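Local structure of Rbsd/fucu transport protein family protein (Streptococcus pneumoniae, 4A34) at residues N40-D46 / Y119-G125; S69-N75 / T102-R108. The protein probably interconverts the alpha and beta anomers of L-fucose, as a fucose mutarotase of the RbsD/FucU family, and binds beta-L-fucopyranose. One frame throughout, in Å; residues are numbered along the deposited sequence.

Contact 1 (40-46 with 119-125) and contact 2 (69-75 with 102-108) are the two edges of one mixed six-stranded sheet, ordered 42-45, 120-124, 25-29, 133-136, 71-74, 103-106. Each pairs an outermost strand of the chain with its parallel inner neighbour. Their centres lie 18 Å apart on opposite sides of the chain's centre, and their nearest atoms are about 10 Å apart, so they do not touch; strands 25-29 and 133-136 run between them. Only contact 2 comes near bound beta-L-fucopyranose, the side chain of R108 being about 4 Å away, while the T124 side chain of contact 1 stays about 9 Å from a bound sugar.

Contact 1 of 2, residues N40-D46 / Y119-G125; sequences NKLIRCD and YAIVATG. With K (potassium ion), chain B.
Two parallel strands, 42-45 and 120-124, form one edge of the mixed sheet of this RbsD/FucU fold. Their axes approach to 4.5 Å and cross at -20°, with L42, I43 and R44 opposite I121, V122 and A123 (CA-CA 5.4, 4.6 and 4.9 Å). Both are extended (phi/psi of I43 -118/126, V122 -103/120) until D46 (-54/-21) breaks the run.

Backbone hydrogen bonds follow the staggered parallel pattern: I121 N-K41 O (3.1 Å), I43 N-I121 O (3.0 Å), A123 N-I43 O (2.9 Å) and C45 N-A123 O (2.6 Å). Ahead of the strands, N40 ND2 donates to Y119 O at 3.3 Å.

Apolar contacts gather on the face of I43, C45 and V122: I43 CB-V122 CB 4.2 Å, C45 SG-V122 CG2 3.7 Å and I43 CD1-A120 CB 3.9 Å. Helices 11-19 and 50-60 cover this side, through T16 on I43 and L53 on V122.

On the other face, R44 (chi1 m, chi2 t, chi3 p) reaches along its own segment to D46, just past the strand, in a salt bridge (NE-OD2 2.9 Å, NH2-OD1 3.1 Å); A123 CB lies over one guanidinium face.

A water donating to D46 OD1 (2.9 Å) and T124 O (2.7 Å) bridges the segment ends. A potassium ion links two subunits, bound by three waters (2.9-3.0 Å), one donating to D46 OD2 (2.7 Å), by R44 O of a second subunit and by this chain's R44 O at 2.5 Å.

Contact 2 of 2, residues S69-N75 / T102-R108; sequences SSIQFMN and TITYLRR
F73 (chi1 m) receives I103 CG2 over one ring face, a CH-pi contact 4.0 Å from the centroid. I71 CG2 meets I103 CG1 at 3.8 Å, and F73 CD2 meets Y105 CE2 at 3.5 Å in an oblique pair, centroids 5.7 Å apart and planes at 77°. Helix 85-93 packs on this face with W86 and I93; it is the crossover of a beta-alpha-beta unit whose parallel strands, 71-74 and 103-106, approach to 4.6 Å and cross at -36°. Extended, I71-M74 pair with I103-L106, bonded T104 N-I71 O (3.0 Å), F73 N-T104 O (2.9 Å), L106 N-F73 O (3.0 Å) and N75 N-L106 O (2.8 Å). On the opposite face, with Q72 and L106, M74 (chi1 t, chi2 t) brings SD to 3.5 Å from R108 CG and touches Y33, Y112 and Y130 of a fucose pocket; R108 NE hydrogen-bonds Y112 OH. At the polar start, S69 OG donates to T102 O (2.7 Å) and accepts from Q72 NE2 (2.8 Å), while S70 N donates to T102 OG1 (2.8 Å), itself bonded to D68 O.

Contact 1 of 2, residues N40-D46 / Y119-G125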
ATOM      1  N   ASN I  40     -17.652  -4.801   5.458  1.00 30.53           N
ATOM      2  CA  ASN I  40     -16.634  -3.880   5.973  1.00 30.89           C
ATOM      3  C   ASN I  40     -15.306  -4.634   5.992  1.00 30.98           C
ATOM      4  O   ASN I  40     -14.297  -4.150   5.485  1.00 31.21           O
ATOM      5  CB  ASN I  40     -16.994  -3.345   7.376  1.00 30.85           C
ATOM      6  CG  ASN I  40     -15.817  -2.645   8.076  1.00 31.45           C
ATOM      7  OD1 ASN I  40     -15.280  -1.660   7.567  1.00 34.03           O
ATOM      8  ND2 ASN I  40     -15.416  -3.156   9.244  1.00 29.19           N
ATOM      9  N   LYS I  41     -15.336  -5.837   6.556  1.00 30.97           N
ATOM     10  CA  LYS I  41     -14.177  -6.710   6.629  1.00 31.25           C
ATOM     11  C   LYS I  41     -14.622  -8.107   6.200  1.00 30.94           C
ATOM     12  O   LYS I  41     -15.535  -8.654   6.783  1.00 31.36           O
ATOM     13  CB  LYS I  41     -13.635  -6.704   8.060  1.00 31.33           C
ATOM     14  CG  LYS I  41     -12.392  -7.538   8.306  1.00 32.92           C
ATOM     15  CD  LYS I  41     -11.832  -7.288   9.717  1.00 34.24           C
ATOM     16  CE  LYS I  41     -10.567  -8.110   9.966  1.00 35.90           C
ATOM     17  NZ  LYS I  41      -9.418  -7.640   9.109  1.00 37.31           N
ATOM     18  N   LEU I  42     -13.989  -8.659   5.164  1.00 30.66           N
ATOM     19  CA  LEU I  42     -14.373  -9.952   4.592  1.00 30.18           C
ATOM     20  C   LEU I  42     -13.492 -11.130   5.033  1.00 30.56           C
ATOM     21  O   LEU I  42     -12.259 -11.090   4.912  1.00 30.84           O
ATOM     22  CB  LEU I  42     -14.388  -9.876   3.061  1.00 29.79           C
ATOM     23  CG  LEU I  42     -14.782 -11.147   2.302  1.00 28.77           C
ATOM     24  CD1 LEU I  42     -16.235 -11.513   2.566  1.00 29.13           C
ATOM     25  CD2 LEU I  42     -14.561 -10.993   0.816  1.00 29.53           C
ATOM     26  N   ILE I  43     -14.142 -12.179   5.531  1.00 30.53           N
ATOM     27  CA  ILE I  43     -13.495 -13.451   5.795  1.00 30.51           C
ATOM     28  C   ILE I  43     -14.173 -14.493   4.918  1.00 30.73           C
ATOM     29  O   ILE I  43     -15.397 -14.614   4.942  1.00 31.29           O
ATOM     30  CB  ILE I  43     -13.632 -13.845   7.264  1.00 30.40           C
ATOM     31  CG1 ILE I  43     -12.953 -12.794   8.145  1.00 30.85           C
ATOM     32  CG2 ILE I  43     -13.018 -15.230   7.517  1.00 30.08           C
ATOM     33  CD1 ILE I  43     -13.691 -12.530   9.422  1.00 31.43           C
ATOM     34  N   ARG I  44     -13.394 -15.227   4.127  1.00 30.25           N
ATOM     35  CA  ARG I  44     -13.972 -16.255   3.276  1.00 30.16           C
ATOM     36  C   ARG I  44     -13.787 -17.641   3.885  1.00 30.09           C
ATOM     37  O   ARG I  44     -12.665 -18.100   4.082  1.00 29.75           O
ATOM     38  CB  ARG I  44     -13.394 -16.220   1.849  1.00 30.03           C
ATOM     39  CG  ARG I  44     -13.691 -14.963   1.043  1.00 29.95           C
ATOM     40  CD  ARG I  44     -13.710 -15.265  -0.454  1.00 29.76           C
ATOM     41  NE  ARG I  44     -14.968 -15.908  -0.835  1.00 29.51           N
ATOM     42  CZ  ARG I  44     -16.037 -15.267  -1.298  1.00 28.43           C
ATOM     43  NH1 ARG I  44     -16.007 -13.952  -1.478  1.00 29.60           N
ATOM     44  NH2 ARG I  44     -17.136 -15.943  -1.594  1.00 27.13           N
ATOM     45  N   CYS I  45     -14.900 -18.306   4.167  1.00 30.43           N
ATOM     46  CA  CYS I  45     -14.898 -19.692   4.613  1.00 30.58           C
ATOM     47  C   CYS I  45     -15.759 -20.556   3.679  1.00 31.16           C
ATOM     48  O   CYS I  45     -16.669 -21.272   4.114  1.00 30.80           O
ATOM     49  CB  CYS I  45     -15.367 -19.757   6.055  1.00 29.97           C
ATOM     50  SG  CYS I  45     -14.211 -18.922   7.144  1.00 30.04           S
ATOM     51  N   ASP I  46     -15.444 -20.476   2.386  1.00 31.87           N
ATOM     52  CA  ASP I  46     -16.246 -21.100   1.328  1.00 32.60           C
ATOM     53  C   ASP I  46     -16.507 -22.601   1.520  1.00 33.12           C
ATOM     54  O   ASP I  46     -17.451 -23.142   0.936  1.00 33.19           O
ATOM     55  CB  ASP I  46     -15.607 -20.843  -0.041  1.00 32.46           C
ATOM     56  CG  ASP I  46     -15.654 -19.380  -0.440  1.00 32.90           C
ATOM     57  OD1 ASP I  46     -16.765 -18.857  -0.670  1.00 32.50           O
ATOM     58  OD2 ASP I  46     -14.580 -18.754  -0.533  1.00 33.29           O
ATOM     59  N   TYR I 119     -19.067  -5.720  11.891  1.00 30.46           N
ATOM     60  CA  TYR I 119     -17.615  -5.696  11.911  1.00 30.06           C
ATOM     61  C   TYR I 119     -17.048  -6.582  10.818  1.00 29.86           C
ATOM     62  O   TYR I 119     -16.067  -6.225  10.182  1.00 30.07           O
ATOM     63  CB  TYR I 119     -17.064  -6.106  13.275  1.00 29.82           C
ATOM     64  CG  TYR I 119     -15.570  -5.947  13.392  1.00 29.81           C
ATOM     65  CD1 TYR I 119     -14.975  -4.686  13.372  1.00 30.57           C
ATOM     66  CD2 TYR I 119     -14.742  -7.053  13.515  1.00 30.63           C
ATOM     67  CE1 TYR I 119     -13.593  -4.535  13.489  1.00 28.99           C
ATOM     68  CE2 TYR I 119     -13.365  -6.912  13.637  1.00 29.87           C
ATOM     69  CZ  TYR I 119     -12.798  -5.652  13.619  1.00 28.96           C
ATOM     70  OH  TYR I 119     -11.427  -5.520  13.731  1.00 28.87           O
ATOM     71  N   ALA I 120     -17.672  -7.732  10.598  1.00 29.48           N
ATOM     72  CA  ALA I 120     -17.221  -8.638   9.559  1.00 29.12           C
ATOM     73  C   ALA I 120     -18.330  -9.538   9.040  1.00 29.19           C
ATOM     74  O   ALA I 120     -19.279  -9.901   9.765  1.00 28.80           O
ATOM     75  CB  ALA I 120     -16.057  -9.478  10.052  1.00 29.11           C
ATOM     76  N   ILE I 121     -18.198  -9.889   7.767  1.00 28.95           N
ATOM     77  CA  ILE I 121     -19.020 -10.922   7.182  1.00 28.83           C
ATOM     78  C   ILE I 121     -18.104 -12.080   6.823  1.00 29.15           C
ATOM     79  O   ILE I 121     -17.040 -11.882   6.217  1.00 29.25           O
ATOM     80  CB  ILE I 121     -19.766 -10.419   5.928  1.00 28.79           C
ATOM     81  CG1 ILE I 121     -20.630  -9.189   6.270  1.00 27.94           C
ATOM     82  CG2 ILE I 121     -20.569 -11.565   5.292  1.00 28.05           C
ATOM     83  CD1 ILE I 121     -21.464  -8.647   5.125  1.00 25.35           C
ATOM     84  N   VAL I 122     -18.504 -13.280   7.230  1.00 29.09           N
ATOM     85  CA  VAL I 122     -17.864 -14.502   6.748  1.00 29.26           C
ATOM     86  C   VAL I 122     -18.735 -15.191   5.692  1.00 29.19           C
ATOM     87  O   VAL I 122     -19.881 -15.541   5.950  1.00 29.16           O
ATOM     88  CB  VAL I 122     -17.462 -15.472   7.909  1.00 29.33           C
ATOM     89  CG1 VAL I 122     -18.461 -15.444   9.021  1.00 29.38           C
ATOM     90  CG2 VAL I 122     -17.258 -16.886   7.405  1.00 28.83           C
ATOM     91  N   ALA I 123     -18.183 -15.339   4.495  1.00 29.43           N
ATOM     92  CA  ALA I 123     -18.825 -16.086   3.425  1.00 29.82           C
ATOM     93  C   ALA I 123     -18.620 -17.586   3.654  1.00 30.33           C
ATOM     94  O   ALA I 123     -17.493 -18.067   3.719  1.00 30.59           O
ATOM     95  CB  ALA I 123     -18.267 -15.667   2.076  1.00 29.29           C
ATOM     96  N   THR I 124     -19.714 -18.321   3.786  1.00 30.85           N
ATOM     97  CA  THR I 124     -19.628 -19.750   4.029  1.00 31.22           C
ATOM     98  C   THR I 124     -20.026 -20.526   2.775  1.00 31.49           C
ATOM     99  O   THR I 124     -20.328 -19.930   1.741  1.00 31.42           O
ATOM    100  CB  THR I 124     -20.523 -20.158   5.201  1.00 31.30           C
ATOM    101  OG1 THR I 124     -21.890 -20.050   4.793  1.00 31.73           O
ATOM    102  CG2 THR I 124     -20.266 -19.270   6.431  1.00 30.55           C
ATOM    103  N   GLY I 125     -20.012 -21.853   2.870  1.00 31.88           N
ATOM    104  CA  GLY I 125     -20.362 -22.710   1.746  1.00 32.29           C
ATOM    105  C   GLY I 125     -21.792 -23.202   1.818  1.00 32.75           C
ATOM    106  O   GLY I 125     -22.196 -24.057   1.032  1.00 32.63           O
TER
HETATM  107  K     K B1142     -10.584 -18.976   2.889  1.00 56.87           K
HETATM  108  O   HOH W   1     -19.462 -19.803  -0.818  1.00 24.43           O
HETATM  109  O   HOH W   2     -12.399 -19.806   0.745  1.00 17.05           O
HETATM  110  O   HOH W   3      -8.944 -16.538   2.831  1.00 21.71           O
HETATM  111  O   HOH W   4      -9.811 -20.449   5.321  1.00 16.85           O

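Contact 2 of 2, residues S69-N75 / T102-R108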
ATOM      1  N   SER I  69     -32.520  -8.026  20.855  1.00 41.16           N
ATOM      2  CA  SER I  69     -32.136  -8.976  19.821  1.00 40.77           C
ATOM      3  C   SER I  69     -30.622  -9.028  19.607  1.00 40.53           C
ATOM      4  O   SER I  69     -30.014  -8.060  19.133  1.00 40.47           O
ATOM      5  CB  SER I  69     -32.850  -8.662  18.507  1.00 40.66           C
ATOM      6  OG  SER I  69     -32.630  -9.700  17.567  1.00 40.79           O
ATOM      7  N   SER I  70     -30.028 -10.166  19.957  1.00 39.87           N
ATOM      8  CA  SER I  70     -28.611 -10.389  19.718  1.00 39.23           C
ATOM      9  C   SER I  70     -28.401 -11.254  18.475  1.00 38.51           C
ATOM     10  O   SER I  70     -27.274 -11.402  18.000  1.00 38.36           O
ATOM     11  CB  SER I  70     -27.954 -11.029  20.942  1.00 39.36           C
ATOM     12  OG  SER I  70     -28.233 -12.416  20.991  1.00 40.36           O
ATOM     13  N   ILE I  71     -29.494 -11.820  17.958  1.00 37.79           N
ATOM     14  CA  ILE I  71     -29.463 -12.698  16.777  1.00 36.96           C
ATOM     15  C   ILE I  71     -30.550 -12.295  15.772  1.00 36.82           C
ATOM     16  O   ILE I  71     -31.691 -12.026  16.155  1.00 36.82           O
ATOM     17  CB  ILE I  71     -29.616 -14.191  17.186  1.00 36.93           C
ATOM     18  CG1 ILE I  71     -28.422 -14.648  18.029  1.00 36.21           C
ATOM     19  CG2 ILE I  71     -29.764 -15.094  15.976  1.00 36.27           C
ATOM     20  CD1 ILE I  71     -28.738 -15.777  18.965  1.00 35.38           C
ATOM     21  N   GLN I  72     -30.189 -12.231  14.494  1.00 36.58           N
ATOM     22  CA  GLN I  72     -31.151 -11.907  13.444  1.00 36.50           C
ATOM     23  C   GLN I  72     -31.078 -12.902  12.304  1.00 36.62           C
ATOM     24  O   GLN I  72     -29.990 -13.285  11.876  1.00 36.85           O
ATOM     25  CB  GLN I  72     -30.930 -10.499  12.882  1.00 36.37           C
ATOM     26  CG  GLN I  72     -31.268  -9.355  13.814  1.00 36.06           C
ATOM     27  CD  GLN I  72     -30.118  -9.011  14.728  1.00 36.45           C
ATOM     28  OE1 GLN I  72     -29.025  -8.651  14.273  1.00 36.27           O
ATOM     29  NE2 GLN I  72     -30.350  -9.133  16.029  1.00 36.43           N
ATOM     30  N   PHE I  73     -32.236 -13.322  11.811  1.00 36.88           N
ATOM     31  CA  PHE I  73     -32.283 -14.110  10.590  1.00 37.37           C
ATOM     32  C   PHE I  73     -32.837 -13.235   9.475  1.00 37.79           C
ATOM     33  O   PHE I  73     -33.268 -12.113   9.729  1.00 37.90           O
ATOM     34  CB  PHE I  73     -33.111 -15.389  10.757  1.00 37.35           C
ATOM     35  CG  PHE I  73     -32.603 -16.330  11.823  1.00 36.92           C
ATOM     36  CD1 PHE I  73     -31.282 -16.296  12.254  1.00 37.34           C
ATOM     37  CD2 PHE I  73     -33.453 -17.283  12.371  1.00 36.95           C
ATOM     38  CE1 PHE I  73     -30.824 -17.179  13.238  1.00 36.99           C
ATOM     39  CE2 PHE I  73     -33.002 -18.168  13.350  1.00 36.94           C
ATOM     40  CZ  PHE I  73     -31.688 -18.111  13.788  1.00 36.35           C
ATOM     41  N   MET I  74     -32.787 -13.727   8.243  1.00 38.48           N
ATOM     42  CA  MET I  74     -33.341 -12.999   7.114  1.00 39.55           C
ATOM     43  C   MET I  74     -34.678 -13.616   6.754  1.00 40.38           C
ATOM     44  O   MET I  74     -34.732 -14.776   6.343  1.00 40.28           O
ATOM     45  CB  MET I  74     -32.395 -13.048   5.912  1.00 39.44           C
ATOM     46  CG  MET I  74     -32.973 -12.433   4.634  1.00 39.54           C
ATOM     47  SD  MET I  74     -31.929 -12.644   3.176  1.00 40.04           S
ATOM     48  CE  MET I  74     -30.651 -11.427   3.492  1.00 39.79           C
ATOM     49  N   ASN I  75     -35.751 -12.841   6.898  1.00 41.68           N
ATOM     50  CA  ASN I  75     -37.095 -13.339   6.618  1.00 43.07           C
ATOM     51  C   ASN I  75     -37.322 -13.666   5.141  1.00 43.62           C
ATOM     52  O   ASN I  75     -36.692 -13.079   4.262  1.00 43.59           O
ATOM     53  CB  ASN I  75     -38.165 -12.367   7.122  1.00 43.34           C
ATOM     54  CG  ASN I  75     -39.396 -13.089   7.666  1.00 44.64           C
ATOM     55  OD1 ASN I  75     -39.711 -14.212   7.254  1.00 45.54           O
ATOM     56  ND2 ASN I  75     -40.090 -12.451   8.603  1.00 45.85           N
ATOM     57  N   THR I 102     -34.444 -13.807  21.845  1.00 47.63           N
ATOM     58  CA  THR I 102     -33.514 -12.818  21.299  1.00 46.89           C
ATOM     59  C   THR I 102     -33.446 -12.828  19.769  1.00 46.54           C
ATOM     60  O   THR I 102     -32.957 -11.869  19.168  1.00 46.72           O
ATOM     61  CB  THR I 102     -32.083 -12.970  21.895  1.00 46.85           C
ATOM     62  OG1 THR I 102     -31.378 -11.729  21.782  1.00 46.35           O
ATOM     63  CG2 THR I 102     -31.304 -14.053  21.180  1.00 46.14           C
ATOM     64  N   ILE I 103     -33.920 -13.907  19.143  1.00 45.90           N
ATOM     65  CA  ILE I 103     -33.952 -13.996  17.681  1.00 45.32           C
ATOM     66  C   ILE I 103     -35.038 -13.089  17.110  1.00 45.20           C
ATOM     67  O   ILE I 103     -36.197 -13.164  17.532  1.00 45.79           O
ATOM     68  CB  ILE I 103     -34.185 -15.443  17.175  1.00 45.22           C
ATOM     69  CG1 ILE I 103     -33.023 -16.352  17.585  1.00 44.90           C
ATOM     70  CG2 ILE I 103     -34.367 -15.465  15.642  1.00 44.88           C
ATOM     71  CD1 ILE I 103     -33.258 -17.821  17.317  1.00 44.16           C
ATOM     72  N   THR I 104     -34.654 -12.222  16.175  1.00 44.51           N
ATOM     73  CA  THR I 104     -35.618 -11.431  15.408  1.00 43.67           C
ATOM     74  C   THR I 104     -35.350 -11.637  13.920  1.00 43.27           C
ATOM     75  O   THR I 104     -34.397 -12.322  13.550  1.00 43.06           O
ATOM     76  CB  THR I 104     -35.622  -9.922  15.795  1.00 43.76           C
ATOM     77  OG1 THR I 104     -34.359  -9.328  15.487  1.00 43.88           O
ATOM     78  CG2 THR I 104     -35.928  -9.724  17.290  1.00 43.53           C
ATOM     79  N   TYR I 105     -36.202 -11.073  13.071  1.00 42.84           N
ATOM     80  CA  TYR I 105     -36.164 -11.366  11.640  1.00 42.51           C
ATOM     81  C   TYR I 105     -36.231 -10.085  10.822  1.00 42.38           C
ATOM     82  O   TYR I 105     -37.059  -9.212  11.083  1.00 42.49           O
ATOM     83  CB  TYR I 105     -37.307 -12.321  11.259  1.00 42.44           C
ATOM     84  CG  TYR I 105     -37.307 -13.610  12.060  1.00 42.67           C
ATOM     85  CD1 TYR I 105     -37.882 -13.666  13.331  1.00 42.76           C
ATOM     86  CD2 TYR I 105     -36.719 -14.771  11.553  1.00 42.90           C
ATOM     87  CE1 TYR I 105     -37.875 -14.844  14.082  1.00 43.72           C
ATOM     88  CE2 TYR I 105     -36.713 -15.963  12.290  1.00 43.60           C
ATOM     89  CZ  TYR I 105     -37.292 -15.992  13.557  1.00 43.93           C
ATOM     90  OH  TYR I 105     -37.285 -17.161  14.304  1.00 43.39           O
ATOM     91  N   LEU I 106     -35.350  -9.967   9.839  1.00 42.08           N
ATOM     92  CA  LEU I 106     -35.256  -8.740   9.068  1.00 41.96           C
ATOM     93  C   LEU I 106     -35.648  -8.964   7.619  1.00 42.24           C
ATOM     94  O   LEU I 106     -35.386 -10.027   7.052  1.00 42.15           O
ATOM     95  CB  LEU I 106     -33.836  -8.160   9.141  1.00 41.87           C
ATOM     96  CG  LEU I 106     -33.130  -7.936  10.485  1.00 41.25           C
ATOM     97  CD1 LEU I 106     -31.774  -7.288  10.266  1.00 41.21           C
ATOM     98  CD2 LEU I 106     -33.947  -7.082  11.412  1.00 40.84           C
ATOM     99  N   ARG I 107     -36.287  -7.952   7.037  1.00 42.69           N
ATOM    100  CA  ARG I 107     -36.547  -7.893   5.604  1.00 43.25           C
ATOM    101  C   ARG I 107     -35.221  -7.938   4.847  1.00 43.08           C
ATOM    102  O   ARG I 107     -34.281  -7.227   5.213  1.00 42.60           O
ATOM    103  CB  ARG I 107     -37.267  -6.591   5.249  1.00 43.44           C
ATOM    104  CG  ARG I 107     -38.759  -6.558   5.528  1.00 45.30           C
ATOM    105  CD  ARG I 107     -39.415  -5.294   4.929  1.00 49.25           C
ATOM    106  NE  ARG I 107     -38.666  -4.057   5.218  1.00 51.68           N
ATOM    107  CZ  ARG I 107     -38.062  -3.292   4.303  1.00 52.46           C
ATOM    108  NH1 ARG I 107     -38.109  -3.612   3.015  1.00 53.23           N
ATOM    109  NH2 ARG I 107     -37.410  -2.197   4.678  1.00 52.97           N
ATOM    110  N   ARG I 108     -35.156  -8.758   3.796  1.00 43.19           N
ATOM    111  CA  ARG I 108     -33.950  -8.874   2.963  1.00 43.48           C
ATOM    112  C   ARG I 108     -33.192  -7.545   2.906  1.00 43.42           C
ATOM    113  O   ARG I 108     -31.987  -7.488   3.182  1.00 43.41           O
ATOM    114  CB  ARG I 108     -34.297  -9.352   1.545  1.00 43.65           C
ATOM    115  CG  ARG I 108     -33.217 -10.237   0.912  1.00 44.51           C
ATOM    116  CD  ARG I 108     -33.707 -10.998  -0.330  1.00 45.55           C
ATOM    117  NE  ARG I 108     -33.063 -10.512  -1.553  1.00 46.69           N
ATOM    118  CZ  ARG I 108     -33.677  -9.821  -2.514  1.00 48.04           C
ATOM    119  NH1 ARG I 108     -34.974  -9.536  -2.409  1.00 47.99           N
ATOM    120  NH2 ARG I 108     -32.993  -9.417  -3.589  1.00 47.13           N
TER